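Local coordinates for putative uncharacterized protein (PDB 3BGK) that probably removes water from the S-form of hydrated NAD(P)H, a damaged cofactor, at the expense of ADP, which is converted to AMP, at residues Ile64-Tyr68 against Val91-Lys95; Ala126-Gly132 against Gln156-Asp161; Thr252-Ile257 against Ala275-His279; Tyr281-Leu286 against Glu301-Val305. One frame throughout, in Å; residues are numbered along the deposited sequence.

Contact 1 (Ile64-Tyr68 against Val91-Lys95); sequences IGGNY and VATHK
At the C-terminal ends of parallel strands in the mixed central sheet, in the beta-alpha-beta unit of strand 60-64, helix 71-83 and strand 88-93, Ile64 pairs with Ala92 and the chain then turns into a glycine-rich loop. The single parallel bridge of the contact is Ile64 with Ala92, and their side chains share one face, Ile64 CG1 standing 3.9 Å from Ala92 CB. Just beyond it, Gly65 N donates to Ala92 O at 3.0 Å, with 166° at the hydrogen.

The next link is made by a side chain. Thr93 sets OG1 opposite its own backbone N (chi1 -176°), which carries the hydroxyl out to Gly65 O at 3.1 Å; the donor is tilted 17° from that carbonyl plane. OG1 also pairs with Asn97 ND2, which gives the hydroxyl two hydrogen-bond partners. Gly66 has a positive phi, which by itself favours glycine.

Farther out, Tyr68 CB stands over the centre of one face of the His94 ring, 4.2 Å from the centroid and almost on the ring normal, a CH-pi contact. The Tyr68 hydroxyl continues to Glu115 and the backbone N of Asp112 in the second subunit, while Asn67 ND2 is bonded to Leu135 O.

Gly66 lies close to Gly134 and Ala73, both predicted to bind (6S)-NADPHX. One backbone bond and one threonine hydroxyl bond hold the loop to the strand end, consistent with a defined loop shape beside the predicted substrate site.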
loop_
_atom_site.group_PDB
_atom_site.type_symbol
_atom_site.label_atom_id
_atom_site.label_comp_id
_atom_site.label_asym_id
_atom_site.label_seq_id
_atom_site.Cartn_x
_atom_site.Cartn_y
_atom_site.Cartn_z
ATOM N N ILE A 64 -13.733 9.147 -14.540
ATOM C CA ILE A 64 -13.279 8.554 -15.785
ATOM C C ILE A 64 -11.946 9.188 -16.144
ATOM O O ILE A 64 -11.876 10.387 -16.392
ATOM C CB ILE A 64 -14.299 8.774 -16.927
ATOM C CG1 ILE A 64 -15.683 8.265 -16.518
ATOM C CG2 ILE A 64 -13.831 8.103 -18.216
ATOM C CD1 ILE A 64 -16.793 8.733 -17.415
ATOM N N GLY A 65 -10.897 8.377 -16.153
ATOM C CA GLY A 65 -9.547 8.858 -16.399
ATOM C C GLY A 65 -8.519 7.815 -16.004
ATOM O O GLY A 65 -8.826 6.631 -15.937
ATOM N N GLY A 66 -7.292 8.255 -15.741
ATOM C CA GLY A 66 -6.232 7.333 -15.353
ATOM C C GLY A 66 -5.885 6.411 -16.496
ATOM O O GLY A 66 -5.467 5.268 -16.289
ATOM N N ASN A 67 -6.089 6.918 -17.710
ATOM C CA ASN A 67 -5.665 6.242 -18.916
ATOM C C ASN A 67 -4.147 6.204 -18.910
ATOM O O ASN A 67 -3.499 7.173 -18.494
ATOM C CB ASN A 67 -6.175 6.994 -20.141
ATOM C CG ASN A 67 -6.008 6.212 -21.436
ATOM O OD1 ASN A 67 -5.628 5.035 -21.436
ATOM N ND2 ASN A 67 -6.302 6.870 -22.555
ATOM N N TYR A 68 -3.596 5.069 -19.340
ATOM C CA TYR A 68 -2.152 4.889 -19.450
ATOM C C TYR A 68 -1.503 6.042 -20.229
ATOM O O TYR A 68 -1.994 6.425 -21.296
ATOM C CB TYR A 68 -1.828 3.544 -20.125
ATOM C CG TYR A 68 -0.344 3.267 -20.220
ATOM C CD1 TYR A 68 0.377 3.611 -21.362
ATOM C CD2 TYR A 68 0.342 2.682 -19.157
ATOM C CE1 TYR A 68 1.747 3.371 -21.445
ATOM C CE2 TYR A 68 1.705 2.442 -19.224
ATOM C CZ TYR A 68 2.402 2.785 -20.368
ATOM O OH TYR A 68 3.752 2.537 -20.436
ATOM N N VAL A 91 -14.886 4.288 -10.489
ATOM C CA VAL A 91 -13.806 4.736 -11.357
ATOM C C VAL A 91 -13.763 3.923 -12.654
ATOM O O VAL A 91 -13.704 2.688 -12.624
ATOM C CB VAL A 91 -12.434 4.640 -10.648
ATOM C CG1 VAL A 91 -11.359 5.349 -11.465
ATOM C CG2 VAL A 91 -12.501 5.222 -9.236
ATOM N N ALA A 92 -13.813 4.627 -13.782
ATOM C CA ALA A 92 -13.576 4.034 -15.090
ATOM C C ALA A 92 -12.143 4.369 -15.492
ATOM O O ALA A 92 -11.810 5.529 -15.766
ATOM C CB ALA A 92 -14.564 4.579 -16.116
ATOM N N THR A 93 -11.289 3.357 -15.523
ATOM C CA THR A 93 -9.867 3.601 -15.660
ATOM C C THR A 93 -9.195 2.513 -16.497
ATOM O O THR A 93 -9.857 1.582 -16.973
ATOM C CB THR A 93 -9.194 3.795 -14.258
ATOM O OG1 THR A 93 -7.814 4.124 -14.419
ATOM C CG2 THR A 93 -9.318 2.549 -13.383
ATOM N N HIS A 94 -7.888 2.641 -16.702
ATOM C CA HIS A 94 -7.167 1.625 -17.443
ATOM C C HIS A 94 -7.096 0.320 -16.643
ATOM O O HIS A 94 -6.731 0.311 -15.467
ATOM C CB HIS A 94 -5.771 2.114 -17.844
ATOM C CG HIS A 94 -5.029 1.159 -18.728
ATOM N ND1 HIS A 94 -5.277 1.049 -20.081
ATOM C CD2 HIS A 94 -4.053 0.265 -18.452
ATOM C CE1 HIS A 94 -4.483 0.128 -20.601
ATOM N NE2 HIS A 94 -3.731 -0.364 -19.634
ATOM N N LYS A 95 -7.484 -0.767 -17.306
ATOM C CA LYS A 95 -7.324 -2.143 -16.834
ATOM C C LYS A 95 -6.113 -2.349 -15.902
ATOM O O LYS A 95 -6.267 -2.860 -14.790
ATOM C CB LYS A 95 -7.252 -3.053 -18.074
ATOM C CG LYS A 95 -6.772 -4.486 -17.880
ATOM C CD LYS A 95 -6.344 -5.074 -19.234
#

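Contact 2 (Ala126-Gly132 against Gln156-Asp161); sequences ADVVLMG and QTLIID
Ile159 overlaps two side chains on one face of the sheet: its CD1 meets Val128 CG1 at 3.8 Å, and its CG2 lies equally close to Leu130 CD1. These residues belong to neighbouring parallel strands 128-131 and 157-161, joined through helix 139-151 as a beta-alpha-beta unit; the strand axes are 4.8 Å apart and 10° from parallel. Backbone bonds run alternately each way, for example Val129 N to Thr157 O at 2.9 Å and then Ile159 N to Val129 O.

The face bearing Val128, Leu130 and Ile159 is covered by helix 249-263. The other carries Val129, Met131 (selenomethionine), Leu158 and Ile160 and packs on helix 139-151; there Leu158 CD1 comes within 4.1 Å of Val129 CG1.

At the C-terminal end, Asp161 N is bonded to Met131 O. Asp161 OD1 is satisfied by Thr184 OG1 and by a salt bridge to Lys222, a predicted AMP-binding residue, consistent with this strand end lying beside the nucleotide site.

At the opposite end Gln156, extended beyond CG, reaches across to the neighbouring segment: NE2 donates to Ala126 O at 2.8 Å with 160° at the hydrogen, from 40° above the carbonyl plane.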
loop_
_atom_site.group_PDB
_atom_site.type_symbol
_atom_site.label_atom_id
_atom_site.label_comp_id
_atom_site.label_asym_id
_atom_site.label_seq_id
_atom_site.Cartn_x
_atom_site.Cartn_y
_atom_site.Cartn_z
ATOM N N ALA A 126 -24.760 7.163 -12.053
ATOM C CA ALA A 126 -24.051 8.276 -11.416
ATOM C C ALA A 126 -24.883 9.558 -11.342
ATOM O O ALA A 126 -25.690 9.831 -12.235
ATOM C CB ALA A 126 -22.742 8.545 -12.152
ATOM N N ASP A 127 -24.675 10.336 -10.277
ATOM C CA ASP A 127 -25.235 11.689 -10.157
ATOM C C ASP A 127 -24.250 12.735 -10.683
ATOM O O ASP A 127 -24.647 13.763 -11.226
ATOM C CB ASP A 127 -25.562 12.018 -8.700
ATOM C CG ASP A 127 -26.511 11.023 -8.070
ATOM O OD1 ASP A 127 -27.616 10.806 -8.622
ATOM O OD2 ASP A 127 -26.157 10.461 -7.012
ATOM N N VAL A 128 -22.961 12.460 -10.498
ATOM C CA VAL A 128 -21.883 13.357 -10.900
ATOM C C VAL A 128 -20.865 12.566 -11.717
ATOM O O VAL A 128 -20.450 11.480 -11.314
ATOM C CB VAL A 128 -21.195 13.989 -9.660
ATOM C CG1 VAL A 128 -19.895 14.705 -10.043
ATOM C CG2 VAL A 128 -22.153 14.949 -8.948
ATOM N N VAL A 129 -20.483 13.099 -12.872
ATOM C CA VAL A 129 -19.471 12.458 -13.704
ATOM C C VAL A 129 -18.250 13.364 -13.836
ATOM O O VAL A 129 -18.330 14.463 -14.398
ATOM C CB VAL A 129 -20.021 12.032 -15.096
ATOM C CG1 VAL A 129 -18.903 11.456 -15.980
ATOM C CG2 VAL A 129 -21.146 11.011 -14.937
ATOM N N LEU A 130 -17.129 12.909 -13.280
ATOM C CA LEU A 130 -15.872 13.631 -13.390
ATOM C C LEU A 130 -15.001 12.962 -14.440
ATOM O O LEU A 130 -14.434 11.894 -14.216
ATOM C CB LEU A 130 -15.145 13.719 -12.038
ATOM C CG LEU A 130 -13.671 14.158 -12.004
ATOM C CD1 LEU A 130 -13.405 15.475 -12.754
ATOM C CD2 LEU A 130 -13.184 14.257 -10.573
HETATM N N MSE A 131 -14.893 13.606 -15.589
HETATM C CA MSE A 131 -14.094 13.068 -16.667
HETATM C C MSE A 131 -12.890 13.962 -16.919
HETATM O O MSE A 131 -13.020 15.177 -16.972
HETATM C CB MSE A 131 -14.956 12.943 -17.913
HETATM C CG MSE A 131 -14.278 12.290 -19.093
HETATM SE SE MSE A 131 -15.425 12.356 -20.668
HETATM C CE MSE A 131 -16.040 14.206 -20.555
ATOM N N GLY A 132 -11.713 13.358 -17.041
ATOM C CA GLY A 132 -10.549 14.098 -17.509
ATOM C C GLY A 132 -9.202 13.884 -16.847
ATOM O O GLY A 132 -8.180 13.920 -17.538
ATOM N N GLN A 156 -27.752 15.394 -14.285
ATOM C CA GLN A 156 -26.392 15.067 -13.872
ATOM C C GLN A 156 -25.456 16.274 -13.898
ATOM O O GLN A 156 -25.587 17.146 -14.754
ATOM C CB GLN A 156 -25.815 13.994 -14.786
ATOM C CG GLN A 156 -26.413 12.618 -14.632
ATOM C CD GLN A 156 -25.719 11.611 -15.518
ATOM O OE1 GLN A 156 -25.382 11.909 -16.665
ATOM N NE2 GLN A 156 -25.489 10.415 -14.994
ATOM N N THR A 157 -24.509 16.303 -12.963
ATOM C CA THR A 157 -23.433 17.293 -12.966
ATOM C C THR A 157 -22.206 16.724 -13.680
ATOM O O THR A 157 -21.761 15.607 -13.392
ATOM C CB THR A 157 -23.065 17.734 -11.535
ATOM O OG1 THR A 157 -24.257 18.125 -10.842
ATOM C CG2 THR A 157 -22.091 18.909 -11.551
ATOM N N LEU A 158 -21.673 17.491 -14.620
ATOM C CA LEU A 158 -20.536 17.043 -15.413
ATOM C C LEU A 158 -19.336 17.946 -15.178
ATOM O O LEU A 158 -19.397 19.158 -15.426
ATOM C CB LEU A 158 -20.894 16.992 -16.905
ATOM C CG LEU A 158 -19.795 16.612 -17.905
ATOM C CD1 LEU A 158 -19.363 15.150 -17.754
ATOM C CD2 LEU A 158 -20.250 16.900 -19.337
ATOM N N ILE A 159 -18.257 17.343 -14.686
ATOM C CA ILE A 159 -16.997 18.042 -14.482
ATOM C C ILE A 159 -16.012 17.600 -15.556
ATOM O O ILE A 159 -15.731 16.406 -15.719
ATOM C CB ILE A 159 -16.405 17.817 -13.068
ATOM C CG1 ILE A 159 -17.485 18.006 -11.997
ATOM C CG2 ILE A 159 -15.245 18.773 -12.820
ATOM C CD1 ILE A 159 -17.164 17.337 -10.680
ATOM N N ILE A 160 -15.506 18.583 -16.291
ATOM C CA ILE A 160 -14.572 18.345 -17.375
ATOM C C ILE A 160 -13.214 18.888 -16.945
ATOM O O ILE A 160 -13.051 20.090 -16.725
ATOM C CB ILE A 160 -15.060 19.004 -18.687
ATOM C CG1 ILE A 160 -16.466 18.493 -19.047
ATOM C CG2 ILE A 160 -14.074 18.738 -19.822
ATOM C CD1 ILE A 160 -17.207 19.353 -20.058
ATOM N N ASP A 161 -12.251 17.985 -16.814
ATOM C CA ASP A 161 -10.977 18.307 -16.190
ATOM C C ASP A 161 -9.827 18.018 -17.130
ATOM O O ASP A 161 -9.960 17.212 -18.047
ATOM C CB ASP A 161 -10.812 17.498 -14.903
ATOM C CG ASP A 161 -9.565 17.866 -14.134
ATOM O OD1 ASP A 161 -9.560 18.921 -13.472
ATOM O OD2 ASP A 161 -8.581 17.098 -14.189
#

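Contact 3 (Thr252-Ile257 against Ala275-His279); sequences TLAGMI and AVFLH
The imidazole of His279 has Leu253 over one face and the selenium of Met256 at its edge. Leu253 CB stands 3.7 Å above the ring plane, offset toward the rim, in a CH-pi contact; on the same residue CD1 comes to 3.7 Å from His279 CG, so the leucine covers the ring from its outer nitrogen to its root. With CG opposite the backbone N (chi1 -178°), Leu253 is brought across the imidazole at about a right angle. Met256, a selenomethionine, holds SE 5.0 Å from the ring centroid, 86° off the normal, and 3.7 Å from His279 CB. Its chain bends at chi3 and turns CE toward the other helix, where CE lies 3.5 Å from His279 N.

One turn away, Ile257 CG1 meets Ala275 CB at 3.8 Å, and Ile257 CD1 runs alongside Val276 CG2 at 4.0 Å. No hydrogen bond crosses between the segments. The polar end of the histidine is answered by Met249 O, bonded to NE2, which fixes the rotation of the ring; Thr252 OG1 is bonded to Gly248 O.

The two helix segments run at 135° with axes 9.1 Å apart, all their touching residues buried. Helix 295-310 packs on the same cluster through Ile302 against Met256 and Met306 against Leu278, while Gly250, a predicted AMP-binding residue, lies near Leu253, one turn back on helix 249-263, which covers a face of the central sheet.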
loop_
_atom_site.group_PDB
_atom_site.type_symbol
_atom_site.label_atom_id
_atom_site.label_comp_id
_atom_site.label_asym_id
_atom_site.label_seq_id
_atom_site.Cartn_x
_atom_site.Cartn_y
_atom_site.Cartn_z
ATOM N N THR A 252 -6.337 16.184 -7.203
ATOM C CA THR A 252 -6.915 16.258 -5.864
ATOM C C THR A 252 -8.031 17.296 -5.778
ATOM O O THR A 252 -9.069 17.038 -5.171
ATOM C CB THR A 252 -5.831 16.570 -4.819
ATOM O OG1 THR A 252 -4.776 15.612 -4.941
ATOM C CG2 THR A 252 -6.402 16.511 -3.402
ATOM N N LEU A 253 -7.827 18.459 -6.395
ATOM C CA LEU A 253 -8.859 19.496 -6.431
ATOM C C LEU A 253 -10.109 19.025 -7.173
ATOM O O LEU A 253 -11.230 19.230 -6.696
ATOM C CB LEU A 253 -8.322 20.784 -7.057
ATOM C CG LEU A 253 -9.307 21.960 -7.116
ATOM C CD1 LEU A 253 -9.929 22.249 -5.744
ATOM C CD2 LEU A 253 -8.661 23.214 -7.698
ATOM N N ALA A 254 -9.905 18.400 -8.333
ATOM C CA ALA A 254 -10.986 17.838 -9.139
ATOM C C ALA A 254 -11.812 16.816 -8.350
ATOM O O ALA A 254 -13.041 16.817 -8.419
ATOM C CB ALA A 254 -10.416 17.200 -10.393
ATOM N N GLY A 255 -11.122 15.956 -7.600
ATOM C CA GLY A 255 -11.770 14.961 -6.754
ATOM C C GLY A 255 -12.590 15.592 -5.644
ATOM O O GLY A 255 -13.713 15.171 -5.382
HETATM N N MSE A 256 -12.039 16.613 -5.001
HETATM C CA MSE A 256 -12.754 17.318 -3.941
HETATM C C MSE A 256 -14.016 18.022 -4.427
HETATM O O MSE A 256 -15.078 17.852 -3.823
HETATM C CB MSE A 256 -11.839 18.301 -3.225
HETATM C CG MSE A 256 -10.828 17.614 -2.345
HETATM SE SE MSE A 256 -9.743 18.875 -1.368
HETATM C CE MSE A 256 -11.136 19.662 -0.243
ATOM N N ILE A 257 -13.905 18.788 -5.513
ATOM C CA ILE A 257 -15.076 19.419 -6.131
ATOM C C ILE A 257 -16.175 18.397 -6.448
ATOM O O ILE A 257 -17.358 18.659 -6.204
ATOM C CB ILE A 257 -14.714 20.225 -7.412
ATOM C CG1 ILE A 257 -13.772 21.381 -7.071
ATOM C CG2 ILE A 257 -15.989 20.754 -8.100
ATOM C CD1 ILE A 257 -12.998 21.909 -8.265
ATOM N N ALA A 275 -15.305 23.780 -1.946
ATOM C CA ALA A 275 -14.360 22.720 -2.271
ATOM C C ALA A 275 -12.985 23.307 -2.599
ATOM O O ALA A 275 -11.964 22.853 -2.068
ATOM C CB ALA A 275 -14.879 21.881 -3.428
ATOM N N VAL A 276 -12.968 24.334 -3.449
ATOM C CA VAL A 276 -11.736 25.015 -3.834
ATOM C C VAL A 276 -11.048 25.665 -2.635
ATOM O O VAL A 276 -9.821 25.583 -2.510
ATOM C CB VAL A 276 -11.975 26.047 -4.960
ATOM C CG1 VAL A 276 -10.691 26.829 -5.287
ATOM C CG2 VAL A 276 -12.490 25.350 -6.207
ATOM N N PHE A 277 -11.825 26.288 -1.749
ATOM C CA PHE A 277 -11.242 26.914 -0.559
ATOM C C PHE A 277 -10.585 25.881 0.351
ATOM O O PHE A 277 -9.448 26.068 0.785
ATOM C CB PHE A 277 -12.271 27.726 0.241
ATOM C CG PHE A 277 -11.766 28.170 1.602
ATOM C CD1 PHE A 277 -10.977 29.312 1.733
ATOM C CD2 PHE A 277 -12.055 27.428 2.748
ATOM C CE1 PHE A 277 -10.497 29.711 2.981
ATOM C CE2 PHE A 277 -11.577 27.823 3.996
ATOM C CZ PHE A 277 -10.797 28.965 4.110
ATOM N N LEU A 278 -11.307 24.802 0.642
ATOM C CA LEU A 278 -10.846 23.811 1.603
ATOM C C LEU A 278 -9.562 23.102 1.168
ATOM O O LEU A 278 -8.674 22.855 1.975
ATOM C CB LEU A 278 -11.961 22.803 1.906
ATOM C CG LEU A 278 -11.800 22.042 3.220
ATOM C CD1 LEU A 278 -11.785 22.996 4.397
ATOM C CD2 LEU A 278 -12.915 21.046 3.354
ATOM N N HIS A 279 -9.489 22.781 -0.114
ATOM C CA HIS A 279 -8.294 22.239 -0.749
ATOM C C HIS A 279 -7.045 23.041 -0.343
ATOM O O HIS A 279 -6.105 22.481 0.240
ATOM C CB HIS A 279 -8.536 22.240 -2.264
ATOM C CG HIS A 279 -7.341 21.889 -3.093
ATOM N ND1 HIS A 279 -6.476 22.840 -3.591
ATOM C CD2 HIS A 279 -6.897 20.698 -3.558
ATOM C CE1 HIS A 279 -5.538 22.247 -4.308
ATOM N NE2 HIS A 279 -5.778 20.949 -4.311
#

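Contact 4 (Tyr281-Leu286 against Glu301-Val305); sequences YIADQL and EITRV
Ile282 and Val305 lie flank to flank, each pointing past the other, with Ile282 CG1 4.0 Å from Val305 CG2, and the other side chains group round this pair. The Ile282 and Ile302 side chains cross at about a right angle, with CD1 of Ile282 4.1 Å from Ile302 CG1, whereas Ile282 CG2, opposite the backbone N, faces Glu301 CB at 3.9 Å. Tyr281 presents the edge of its ring to the valine: CE2 is 3.7 Å from Val305 CG1, near the ring plane. One turn on, both methyls of Leu286 rest against Glu301 CG.

Polar groups border this apolar patch. Glu301 OE1 receives Arg304 NH2 at 2.6 Å in a salt bridge, the oxygen lying in the guanidinium plane and met on its anti side; NE adds a weaker bond to the same oxygen. Gln285 OE1 lies at the edge of that guanidinium, its amide plane turned 27° from it, but at 4.1 Å from Arg304 NH2 it makes no bond.

With axes 10.9 Å apart at 103°, the segments cross nearly perpendicularly, mainly through side chains. This is helix-on-helix packing by helices 268-287 and 295-310, the last two of the chain, in the three-layer alpha/beta sandwich of the ribokinase-like NnrD family.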
loop_
_atom_site.group_PDB
_atom_site.type_symbol
_atom_site.label_atom_id
_atom_site.label_comp_id
_atom_site.label_asym_id
_atom_site.label_seq_id
_atom_site.Cartn_x
_atom_site.Cartn_y
_atom_site.Cartn_z
ATOM N N TYR A 281 -6.921 25.577 1.928
ATOM C CA TYR A 281 -6.935 25.778 3.375
ATOM C C TYR A 281 -6.221 24.643 4.098
ATOM O O TYR A 281 -5.462 24.889 5.035
ATOM C CB TYR A 281 -8.374 25.918 3.875
ATOM C CG TYR A 281 -8.537 25.952 5.375
ATOM C CD1 TYR A 281 -8.427 27.144 6.079
ATOM C CD2 TYR A 281 -8.828 24.792 6.088
ATOM C CE1 TYR A 281 -8.584 27.181 7.463
ATOM C CE2 TYR A 281 -8.985 24.817 7.459
ATOM C CZ TYR A 281 -8.865 26.015 8.142
ATOM O OH TYR A 281 -9.031 26.041 9.512
ATOM N N ILE A 282 -6.467 23.409 3.660
ATOM C CA ILE A 282 -5.794 22.236 4.227
ATOM C C ILE A 282 -4.287 22.292 3.930
ATOM O O ILE A 282 -3.457 22.065 4.820
ATOM C CB ILE A 282 -6.441 20.906 3.741
ATOM C CG1 ILE A 282 -7.840 20.749 4.351
ATOM C CG2 ILE A 282 -5.565 19.710 4.098
ATOM C CD1 ILE A 282 -8.748 19.755 3.627
ATOM N N ALA A 283 -3.949 22.629 2.686
ATOM C CA ALA A 283 -2.562 22.782 2.258
ATOM C C ALA A 283 -1.836 23.815 3.118
ATOM O O ALA A 283 -0.678 23.601 3.499
ATOM C CB ALA A 283 -2.492 23.157 0.779
ATOM N N ASP A 284 -2.530 24.917 3.431
ATOM C CA ASP A 284 -2.011 25.948 4.342
ATOM C C ASP A 284 -1.720 25.401 5.730
ATOM O O ASP A 284 -0.687 25.726 6.309
ATOM C CB ASP A 284 -2.954 27.158 4.438
ATOM C CG ASP A 284 -2.704 28.190 3.339
ATOM O OD1 ASP A 284 -2.326 27.792 2.213
ATOM O OD2 ASP A 284 -2.880 29.402 3.594
ATOM N N GLN A 285 -2.616 24.575 6.260
ATOM C CA GLN A 285 -2.392 23.948 7.571
ATOM C C GLN A 285 -1.212 22.986 7.569
ATOM O O GLN A 285 -0.392 23.006 8.490
ATOM C CB GLN A 285 -3.636 23.212 8.047
ATOM C CG GLN A 285 -4.593 24.084 8.819
ATOM C CD GLN A 285 -5.843 23.347 9.228
ATOM O OE1 GLN A 285 -5.912 22.112 9.186
ATOM N NE2 GLN A 285 -6.849 24.103 9.635
ATOM N N LEU A 286 -1.130 22.156 6.528
ATOM C CA LEU A 286 -0.047 21.185 6.383
ATOM C C LEU A 286 1.318 21.827 6.098
ATOM O O LEU A 286 2.360 21.201 6.337
ATOM C CB LEU A 286 -0.386 20.140 5.302
ATOM C CG LEU A 286 -1.460 19.102 5.641
ATOM C CD1 LEU A 286 -1.812 18.259 4.432
ATOM C CD2 LEU A 286 -1.028 18.219 6.815
ATOM N N GLU A 301 -6.365 14.302 5.206
ATOM C CA GLU A 301 -6.815 15.270 6.215
ATOM C C GLU A 301 -8.244 15.760 6.033
ATOM O O GLU A 301 -8.824 16.321 6.964
ATOM C CB GLU A 301 -5.875 16.480 6.246
ATOM C CG GLU A 301 -4.429 16.148 6.633
ATOM C CD GLU A 301 -4.319 15.516 8.009
ATOM O OE1 GLU A 301 -4.986 15.995 8.956
ATOM O OE2 GLU A 301 -3.568 14.528 8.142
ATOM N N ILE A 302 -8.812 15.525 4.849
ATOM C CA ILE A 302 -10.113 16.080 4.451
ATOM C C ILE A 302 -11.249 15.931 5.478
ATOM O O ILE A 302 -11.792 16.949 5.908
ATOM C CB ILE A 302 -10.561 15.598 3.030
ATOM C CG1 ILE A 302 -9.625 16.156 1.953
ATOM C CG2 ILE A 302 -11.996 16.038 2.734
ATOM C CD1 ILE A 302 -9.827 15.569 0.573
ATOM N N THR A 303 -11.614 14.709 5.873
ATOM C CA THR A 303 -12.755 14.564 6.800
ATOM C C THR A 303 -12.564 15.172 8.175
ATOM O O THR A 303 -13.516 15.687 8.747
ATOM C CB THR A 303 -13.279 13.123 7.005
ATOM O OG1 THR A 303 -12.204 12.178 6.979
ATOM C CG2 THR A 303 -14.300 12.804 5.971
ATOM N N ARG A 304 -11.349 15.098 8.713
ATOM C CA ARG A 304 -11.077 15.723 10.007
ATOM C C ARG A 304 -11.382 17.220 9.941
ATOM O O ARG A 304 -11.946 17.785 10.879
ATOM C CB ARG A 304 -9.634 15.478 10.460
ATOM C CG ARG A 304 -9.322 16.068 11.828
ATOM C CD ARG A 304 -7.848 15.925 12.213
ATOM N NE ARG A 304 -6.926 16.469 11.210
ATOM C CZ ARG A 304 -6.703 17.769 11.007
ATOM N NH1 ARG A 304 -7.348 18.690 11.719
ATOM N NH2 ARG A 304 -5.836 18.150 10.074
ATOM N N VAL A 305 -11.036 17.844 8.820
ATOM C CA VAL A 305 -11.219 19.284 8.649
ATOM C C VAL A 305 -12.664 19.626 8.275
ATOM O O VAL A 305 -13.208 20.613 8.766
ATOM C CB VAL A 305 -10.219 19.876 7.631
ATOM C CG1 VAL A 305 -10.437 21.371 7.466
ATOM C CG2 VAL A 305 -8.780 19.597 8.072
#

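How the contacts relate
The four contacts follow one another along the chain and pass from the sheet to the C-terminal helices. Contacts 1 and 2, with centres about 14 Å apart, belong to one sheet and meet directly: strand 60-64, paired with strand 88-93 in contact 1, also pairs with strand 128-131 of contact 2, Ile64 N lying 2.9 Å from Leu130 O. Contacts 2 and 3, centres also about 14 Å apart, touch where Leu130 CD2 approaches Ala254 O at 3.3 Å, helix 249-263 lying on the sheet. Contact 4 shares helix 268-287 with contact 3, centres about 11 Å apart; contacts 1 and 4 have centres about 27 Å apart. Contacts 1 to 3 approach predicted substrate or nucleotide positions; contact 4 is peripheral packing.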